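Local coordinates for protein potential RNA-dependent RNA polymerase (Human picobirnavirus, PDB 5I62) that is an RNA-directed RNA polymerase that probably both transcribes and replicates the viral double-stranded RNA genome, at residues A[41-44]-A[45-48]; A[469-472]-A[473-477]. One frame throughout, in Å; residues are numbered along the deposited sequence.

Contact 1 (A[41-44]-A[45-48]); sequences GMSL and ESIC
The carboxylate of E45 folds back over the start of its own helix, with OE1 turned to S43 and OE2 to L44. E45 OE1 stands 3.5 Å from S43 OG, and E45 OE2 comes 3.9 Å from L44 CB. The bend at chi2 (65°) brings the acid back against these two residues. A negative charge on the first turn should interact favourably with the helix dipole. The arrangement is a helix N-cap joined to a hydrophobic staple, and it opens helix 44-55. S43 is the N-cap: its OG accepts S46 N at 3.2 Å in a nearly straight bond, meeting an N-H of the first turn that has no helical carbonyl ahead of it. With chi1 at 72°, OG lies between the backbone N and the carbonyl carbon, which turns it toward the first turn of the helix. The same residue also starts the regular ladder, since S43 O receives I47 N at 3.1 Å.

M42 and I47 form the staple, one residue before the cap and four after it. The methionine chain turns at chi3 so that M42 CE lies 4.1 Å from I47 CG1, against the S46-I47 peptide. I47 and L44 then face inward, against L423 and A427 of helix 419-427. Beside them C48 leans on M420 of that helix, and its SG sits 4.1 Å from L44 CD1. The same two residues are joined through the backbone, where C48 N donates to L44 O at 2.9 Å.

Contact 2 (A[469-472]-A[473-477]); sequences KGDK and TRLGL
D471 and T473 carry this contact, a type I beta turn from D471 to R474 overlaid by an Asx turn, in the loop that follows helix 460-469. The turn is closed by R474 N, which donates to D471 O at 2.9 Å from well above the carbonyl plane. Within it the aspartate side chain swings over the backbone that follows: CG is anti to the backbone N (chi1 -174°), which carries the carboxylate across to the amides of T473 and L475. D471 OD1 takes T473 N in a weak bond of 3.2 Å, the Asx-turn link. D471 OD2 is gripped twice, by T473 OG1 at 3.0 Å and by L475 N at 2.9 Å. Both donors reach it from the same face of the carboxylate, 42° out of its plane, so the three bonds together should fix the rotation of the group.

T473 gives its hydroxyl proton to D471, and the same OG1 has a weak hydrogen bond with T444 OG1 of helix 441-451. K472, at the second position of the turn, contributes mainly its backbone, its CB pointing away from residues 473-477. Beyond the turn the chain coils on through residues with positive phi, R474, L475 and G476, and G476 N returns to T473 O at 3.1 Å. L475 is buried against Y447 and L464, while Y447 also touches D471. The L475 CD2 methyl lies 3.6 Å from D471 OD2.

In the fold
From the N terminus, the chain passes strand 34-35 and a loop, which contact 1 brings to an end by starting helix 44-55. More than four hundred residues later, contact 2 turns the chain as it leaves helix 460-469. The two are in series, neither nested nor crossed. Their centres lie about 17 Å apart and their nearest atoms about 7 Å apart, without touching. Y39 links their surroundings: it packs on I47 and K469 and shares backbone hydrogen bonding with G470. Contact 1 rests on helix 419-427, and contact 2 on helices 441-451, 460-469 and 525-532, probably the polymerase thumb, which the N-terminal region meets here.

Contact 1 (A[41-44]-A[45-48])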
# COMPACT_ATOMS: atom_id res chain seq x y z
N GLY A 41 -26.45 -7.39 15.85
CA GLY A 41 -27.52 -6.77 16.61
C GLY A 41 -27.18 -5.42 17.20
O GLY A 41 -28.07 -4.77 17.76
N MET A 42 -25.93 -4.99 17.10
CA MET A 42 -25.52 -3.67 17.53
C MET A 42 -25.03 -2.88 16.32
O MET A 42 -24.43 -3.44 15.41
CB MET A 42 -24.41 -3.74 18.59
CG MET A 42 -24.94 -4.09 19.99
SD MET A 42 -23.64 -4.41 21.20
CE MET A 42 -22.78 -2.84 21.20
N SER A 43 -25.31 -1.58 16.32
CA SER A 43 -24.79 -0.73 15.27
C SER A 43 -23.30 -0.46 15.49
O SER A 43 -22.75 -0.67 16.57
CB SER A 43 -25.54 0.59 15.21
OG SER A 43 -25.18 1.39 16.32
N LEU A 44 -22.67 0.03 14.44
CA LEU A 44 -21.27 0.41 14.53
C LEU A 44 -21.06 1.51 15.58
O LEU A 44 -20.10 1.47 16.36
CB LEU A 44 -20.79 0.84 13.15
CG LEU A 44 -19.39 1.40 12.98
CD1 LEU A 44 -18.36 0.31 13.24
CD2 LEU A 44 -19.30 1.94 11.56
N GLU A 45 -21.97 2.48 15.63
CA GLU A 45 -21.89 3.56 16.62
C GLU A 45 -21.88 2.99 18.03
O GLU A 45 -21.03 3.35 18.86
CB GLU A 45 -23.07 4.52 16.45
CG GLU A 45 -23.13 5.30 15.13
CD GLU A 45 -23.34 4.40 13.92
OE1 GLU A 45 -24.41 3.75 13.82
OE2 GLU A 45 -22.43 4.34 13.06
N SER A 46 -22.81 2.08 18.32
CA SER A 46 -22.93 1.53 19.67
C SER A 46 -21.69 0.73 20.06
O SER A 46 -21.24 0.81 21.20
CB SER A 46 -24.18 0.67 19.77
OG SER A 46 -25.33 1.50 19.78
N ILE A 47 -21.15 -0.07 19.14
CA ILE A 47 -19.88 -0.75 19.39
C ILE A 47 -18.81 0.27 19.75
O ILE A 47 -18.13 0.17 20.78
CB ILE A 47 -19.44 -1.58 18.18
CG1 ILE A 47 -20.45 -2.69 17.88
CG2 ILE A 47 -18.03 -2.15 18.40
CD1 ILE A 47 -20.40 -3.17 16.46
N CYS A 48 -18.65 1.28 18.89
CA CYS A 48 -17.61 2.28 19.13
C CYS A 48 -17.87 3.05 20.42
O CYS A 48 -16.95 3.28 21.21
CB CYS A 48 -17.53 3.23 17.93
SG CYS A 48 -16.83 2.45 16.44

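Contact 2 (A[469-472]-A[473-477])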
# COMPACT_ATOMS: atom_id res chain seq x y z
N LYS A 469 -16.05 -10.69 23.43
CA LYS A 469 -17.48 -10.62 23.70
C LYS A 469 -18.29 -10.34 22.44
O LYS A 469 -19.48 -10.65 22.40
CB LYS A 469 -17.77 -9.54 24.74
CG LYS A 469 -17.27 -9.88 26.15
CD LYS A 469 -17.71 -8.82 27.15
CE LYS A 469 -17.37 -9.22 28.59
NZ LYS A 469 -15.92 -9.10 28.92
N GLY A 470 -17.67 -9.78 21.40
CA GLY A 470 -18.42 -9.55 20.18
C GLY A 470 -18.44 -10.70 19.21
O GLY A 470 -19.08 -10.61 18.16
N ASP A 471 -17.77 -11.81 19.53
CA ASP A 471 -17.63 -12.90 18.58
C ASP A 471 -18.23 -14.18 19.16
O ASP A 471 -17.84 -14.62 20.25
CB ASP A 471 -16.17 -13.12 18.19
CG ASP A 471 -16.00 -14.15 17.09
OD1 ASP A 471 -17.03 -14.56 16.51
OD2 ASP A 471 -14.86 -14.57 16.81
N LYS A 472 -19.20 -14.75 18.43
CA LYS A 472 -19.81 -16.02 18.82
C LYS A 472 -18.74 -17.07 19.13
O LYS A 472 -18.78 -17.73 20.17
CB LYS A 472 -20.74 -16.49 17.70
CG LYS A 472 -21.50 -17.79 17.97
CD LYS A 472 -21.89 -17.94 19.45
CE LYS A 472 -22.46 -19.33 19.74
NZ LYS A 472 -21.53 -20.44 19.37
N THR A 473 -17.76 -17.21 18.23
CA THR A 473 -16.66 -18.16 18.36
C THR A 473 -15.52 -17.63 19.23
O THR A 473 -14.50 -18.31 19.34
CB THR A 473 -16.09 -18.52 16.99
OG1 THR A 473 -15.13 -17.52 16.59
CG2 THR A 473 -17.18 -18.59 15.96
N ARG A 474 -15.67 -16.44 19.82
CA ARG A 474 -14.69 -15.88 20.76
C ARG A 474 -13.28 -15.87 20.19
O ARG A 474 -12.31 -16.26 20.85
CB ARG A 474 -14.75 -16.63 22.09
CG ARG A 474 -16.09 -16.49 22.79
CD ARG A 474 -16.37 -17.65 23.72
NE ARG A 474 -15.46 -17.64 24.86
CZ ARG A 474 -14.72 -18.67 25.24
NH1 ARG A 474 -14.77 -19.82 24.58
NH2 ARG A 474 -13.92 -18.54 26.30
N LEU A 475 -13.16 -15.40 18.95
CA LEU A 475 -11.87 -15.22 18.28
C LEU A 475 -11.10 -16.54 18.17
O LEU A 475 -9.87 -16.55 18.25
CB LEU A 475 -11.02 -14.16 18.98
CG LEU A 475 -11.70 -12.79 19.08
CD1 LEU A 475 -10.80 -11.75 19.75
CD2 LEU A 475 -12.14 -12.31 17.69
N GLY A 476 -11.80 -17.65 18.02
CA GLY A 476 -11.17 -18.95 17.86
C GLY A 476 -11.11 -19.77 19.12
O GLY A 476 -10.88 -20.99 19.04
N LEU A 477 -11.31 -19.16 20.29
CA LEU A 477 -11.40 -19.92 21.53
C LEU A 477 -12.54 -20.93 21.47
O LEU A 477 -12.49 -21.97 22.14
CB LEU A 477 -11.60 -18.99 22.72
CG LEU A 477 -10.36 -18.23 23.20
CD1 LEU A 477 -10.77 -17.07 24.09
CD2 LEU A 477 -9.41 -19.16 23.93